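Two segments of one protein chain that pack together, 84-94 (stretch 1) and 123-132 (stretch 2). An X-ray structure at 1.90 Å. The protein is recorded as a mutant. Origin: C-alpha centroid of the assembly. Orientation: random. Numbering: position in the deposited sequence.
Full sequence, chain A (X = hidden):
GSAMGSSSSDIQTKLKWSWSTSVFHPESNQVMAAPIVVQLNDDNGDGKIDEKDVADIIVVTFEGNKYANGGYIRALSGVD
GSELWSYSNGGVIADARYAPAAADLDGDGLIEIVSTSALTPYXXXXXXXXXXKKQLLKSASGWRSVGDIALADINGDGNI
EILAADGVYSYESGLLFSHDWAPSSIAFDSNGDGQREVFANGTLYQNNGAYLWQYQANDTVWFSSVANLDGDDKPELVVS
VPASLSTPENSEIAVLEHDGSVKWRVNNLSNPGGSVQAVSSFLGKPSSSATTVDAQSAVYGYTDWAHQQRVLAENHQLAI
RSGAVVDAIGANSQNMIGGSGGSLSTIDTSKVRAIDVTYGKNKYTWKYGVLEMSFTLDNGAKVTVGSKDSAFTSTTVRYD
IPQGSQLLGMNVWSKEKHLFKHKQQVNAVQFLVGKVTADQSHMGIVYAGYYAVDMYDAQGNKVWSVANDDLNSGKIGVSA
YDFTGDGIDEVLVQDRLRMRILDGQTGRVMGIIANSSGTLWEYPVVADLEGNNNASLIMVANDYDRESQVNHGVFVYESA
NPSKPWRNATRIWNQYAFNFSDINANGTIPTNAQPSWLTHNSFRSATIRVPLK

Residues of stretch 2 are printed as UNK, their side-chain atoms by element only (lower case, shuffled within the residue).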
# COMPACT_ATOMS: atom_id res chain seq x y z
N LEU A 84 16.89 -24.24 9.03
CA LEU A 84 15.91 -24.76 9.97
C LEU A 84 15.40 -26.15 9.60
O LEU A 84 14.89 -26.86 10.48
CB LEU A 84 14.71 -23.82 10.06
CG LEU A 84 14.99 -22.43 10.63
CD1 LEU A 84 13.79 -21.53 10.44
CD2 LEU A 84 15.35 -22.54 12.10
N TRP A 85 15.50 -26.54 8.34
CA TRP A 85 14.88 -27.77 7.86
C TRP A 85 15.88 -28.91 7.81
O TRP A 85 17.08 -28.71 7.64
CB TRP A 85 14.28 -27.54 6.47
CG TRP A 85 13.08 -26.64 6.47
CD1 TRP A 85 12.40 -26.17 7.56
CD2 TRP A 85 12.41 -26.11 5.32
NE1 TRP A 85 11.35 -25.38 7.16
CE2 TRP A 85 11.34 -25.33 5.79
CE3 TRP A 85 12.62 -26.22 3.95
CZ2 TRP A 85 10.48 -24.66 4.92
CZ3 TRP A 85 11.77 -25.56 3.09
CH2 TRP A 85 10.71 -24.79 3.59
N SER A 86 15.36 -30.13 7.95
CA SER A 86 16.18 -31.33 7.84
C SER A 86 16.34 -31.81 6.41
O SER A 86 17.30 -32.54 6.12
CB SER A 86 15.55 -32.46 8.66
OG SER A 86 14.30 -32.81 8.09
N TYR A 87 15.42 -31.44 5.51
CA TYR A 87 15.42 -31.96 4.15
C TYR A 87 15.35 -33.48 4.13
O TYR A 87 15.80 -34.12 3.18
CB TYR A 87 16.66 -31.49 3.37
CG TYR A 87 16.91 -30.00 3.45
CD1 TYR A 87 16.11 -29.10 2.76
CD2 TYR A 87 17.96 -29.49 4.21
CE1 TYR A 87 16.35 -27.74 2.82
CE2 TYR A 87 18.20 -28.13 4.28
CZ TYR A 87 17.40 -27.26 3.59
OH TYR A 87 17.65 -25.91 3.66
N SER A 88 14.75 -34.07 5.17
CA SER A 88 14.59 -35.53 5.20
C SER A 88 13.73 -36.03 4.05
O SER A 88 13.82 -37.21 3.70
CB SER A 88 13.99 -35.96 6.54
OG SER A 88 12.65 -35.51 6.65
N ASN A 89 12.92 -35.17 3.45
CA ASN A 89 12.14 -35.55 2.28
C ASN A 89 12.94 -35.45 0.99
O ASN A 89 12.37 -35.66 -0.09
CB ASN A 89 10.88 -34.68 2.18
CG ASN A 89 11.18 -33.19 2.00
OD1 ASN A 89 12.34 -32.77 1.95
ND2 ASN A 89 10.13 -32.39 1.88
N GLY A 90 14.23 -35.15 1.06
CA GLY A 90 15.02 -34.96 -0.14
C GLY A 90 14.96 -33.57 -0.73
O GLY A 90 15.55 -33.35 -1.80
N GLY A 91 14.28 -32.63 -0.09
CA GLY A 91 14.18 -31.28 -0.60
C GLY A 91 13.00 -31.10 -1.54
O GLY A 91 12.53 -32.04 -2.17
N VAL A 92 12.52 -29.87 -1.62
CA VAL A 92 11.40 -29.51 -2.48
C VAL A 92 11.90 -28.56 -3.55
O VAL A 92 12.51 -27.53 -3.25
CB VAL A 92 10.26 -28.87 -1.67
CG1 VAL A 92 9.13 -28.41 -2.60
CG2 VAL A 92 9.73 -29.86 -0.63
N ILE A 93 11.63 -28.90 -4.81
CA ILE A 93 12.04 -28.09 -5.95
C ILE A 93 10.97 -27.04 -6.24
O ILE A 93 9.77 -27.36 -6.33
CB ILE A 93 12.30 -28.97 -7.19
CG1 ILE A 93 13.44 -29.96 -6.92
CG2 ILE A 93 12.63 -28.10 -8.41
CD1 ILE A 93 14.78 -29.31 -6.68
N ALA A 94 11.40 -25.79 -6.37
CA ALA A 94 10.55 -24.71 -6.83
C ALA A 94 11.31 -23.94 -7.90
O ALA A 94 12.54 -24.02 -8.00
CB ALA A 94 10.15 -23.77 -5.69
N UNK A 123 0.72 -27.14 -7.75
CA UNK A 123 1.11 -26.17 -6.75
C UNK A 123 1.38 -26.93 -5.45
O UNK A 123 0.51 -27.64 -4.94
c UNK A 123 -0.02 -24.20 -7.82
c UNK A 123 -1.26 -23.37 -7.92
c UNK A 123 0.30 -24.23 -5.34
c UNK A 123 0.03 -25.09 -6.57
N UNK A 124 2.59 -26.80 -4.93
CA UNK A 124 3.00 -27.49 -3.72
C UNK A 124 2.83 -26.57 -2.52
O UNK A 124 3.31 -25.44 -2.53
c UNK A 124 4.45 -27.96 -3.82
o UNK A 124 3.87 -29.99 -4.91
n UNK A 124 5.61 -28.83 -5.74
c UNK A 124 4.63 -29.02 -4.87
N UNK A 125 2.15 -27.07 -1.49
CA UNK A 125 1.96 -26.31 -0.27
C UNK A 125 2.65 -27.07 0.86
O UNK A 125 2.22 -28.17 1.23
c UNK A 125 0.31 -25.24 1.30
c UNK A 125 0.47 -26.07 0.03
c UNK A 125 -0.17 -25.39 -1.19
c UNK A 125 -1.65 -25.12 -1.07
N UNK A 126 3.73 -26.48 1.38
CA UNK A 126 4.52 -27.10 2.44
C UNK A 126 4.07 -26.60 3.81
O UNK A 126 3.59 -25.47 3.94
c UNK A 126 6.62 -26.99 0.88
c UNK A 126 8.11 -26.67 0.93
c UNK A 126 6.00 -26.78 2.27
c UNK A 126 6.41 -28.41 0.40
N UNK A 127 4.26 -27.45 4.82
CA UNK A 127 4.14 -27.01 6.20
C UNK A 127 5.42 -26.29 6.62
O UNK A 127 6.38 -26.18 5.85
c UNK A 127 4.94 -29.23 7.24
o UNK A 127 6.13 -28.93 6.99
c UNK A 127 3.81 -28.19 7.13
o UNK A 127 4.62 -30.38 7.62
N UNK A 128 5.44 -25.80 7.86
CA UNK A 128 6.52 -24.93 8.32
C UNK A 128 7.85 -25.68 8.48
O UNK A 128 8.87 -25.03 8.71
c UNK A 128 6.12 -25.20 10.81
c UNK A 128 5.22 -26.13 11.19
n UNK A 128 7.13 -25.24 11.75
n UNK A 128 5.69 -26.71 12.34
c UNK A 128 6.15 -24.26 9.64
c UNK A 128 6.84 -26.15 12.66
N UNK A 129 7.85 -27.00 8.35
CA UNK A 129 9.06 -27.79 8.41
C UNK A 129 9.57 -28.19 7.03
O UNK A 129 10.56 -28.92 6.94
o UNK A 129 7.52 -30.87 11.08
c UNK A 129 8.82 -29.04 9.26
c UNK A 129 8.48 -28.71 10.71
n UNK A 129 8.63 -29.94 12.79
c UNK A 129 8.17 -29.94 11.55
N UNK A 130 8.93 -27.73 5.96
CA UNK A 130 9.38 -28.02 4.62
C UNK A 130 8.80 -29.27 4.01
O UNK A 130 9.26 -29.69 2.94
N UNK A 131 7.82 -29.89 4.65
CA UNK A 131 7.22 -31.12 4.15
C UNK A 131 5.90 -30.83 3.46
O UNK A 131 5.14 -29.94 3.85
c UNK A 131 8.31 -32.65 5.83
n UNK A 131 8.48 -32.59 7.14
o UNK A 131 9.17 -33.09 5.06
c UNK A 131 7.01 -32.11 5.29
N UNK A 132 5.62 -31.62 2.42
CA UNK A 132 4.41 -31.42 1.63
C UNK A 132 3.19 -31.61 2.51
O UNK A 132 3.10 -32.57 3.29
c UNK A 132 4.39 -32.38 0.43
c UNK A 132 4.36 -33.83 0.89
c UNK A 132 3.18 -32.09 -0.46
c UNK A 132 3.22 -30.72 -1.13
O HOH W 1 12.41 -30.00 8.61
O HOH W 2 12.58 -30.32 5.22
O HOH W 3 11.84 -32.98 5.29
O HOH W 4 7.47 -33.67 1.78
O HOH W 5 12.10 -29.64 2.40
O HOH W 6 7.13 -26.32 -5.85

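Position 123 carries four side-chain carbons, forked at the first, with one arm two carbons long; that branching is isoleucine, and the side chain of Ile123 is out of reach of stretch 1. Position 124 has two carbons, the second bearing one oxygen and one nitrogen, which defines asparagine. The ND2 of Asn124 donates to water 6 at 2.9 Å, and the same water donates to Ile93 O at 2.9 Å, so the strands are bridged here by solvent.

Position 125 repeats the four-carbon pattern forked at the first atom: Ile125, out of reach of stretch 1. At position 126 the four carbons fork at the second, the mark of leucine. The CD2 of Leu126 lies 3.8 Å from Val92 CG2, and its CD1 lies 4.2 Å from Trp85 CH2, both apolar contacts.

Position 127 shows two carbons, the second with two oxygens: Asp127. Its OD1 accepts from the backbone N of position 129 at 2.9 Å and from N of position 131 at 3.0 Å, tying down the type I turn that runs from 127 to 130. Position 128 has one carbon and then a five-membered ring of three carbons and two nitrogens, hence histidine. The CB of His128 points away from stretch 1, but its backbone O accepts a hydrogen bond from Trp85 NE1 at 2.9 Å with an N-H...O angle of 145°.

Position 129 has three carbons, the third carrying oxygen and nitrogen: Gln129. Its CB also points away, while its backbone O takes hydrogen bonds from water 1 at 2.7 Å and water 2 at 3.0 Å; these waters accept from Ser86 N and Tyr87 N.

Position 130 has no side-chain atoms and is Gly130. Its CA sits 3.4 Å from the centroid of the Trp85 six-membered ring, 6° off the normal. An ideal CB would fall 2.6 Å from Trp85 CD2, a clash, and the backbone angles (90°/10°) independently call for glycine.

Position 131 has two carbons, the second with one oxygen and one nitrogen: Asn131. Its OD1 accepts from water 3 at 2.7 Å, a water also bonded to Ser88 OG at 3.0 Å. Position 132, four carbons forked at the first with a two-carbon arm, is Ile132; its N donates to water 4 at 2.8 Å.

The contact buries 409 Å² and centres on Trp85, whose ring face receives the turn backbone while its edge donates to His128 O. Asn89 ND2 adds a weak hydrogen bond to Gly130 O at 3.0 Å, and bridging waters join further backbone and side-chain polar atoms of the two stretches.

Stretch 2, residues 123-132: INILDHQGNI
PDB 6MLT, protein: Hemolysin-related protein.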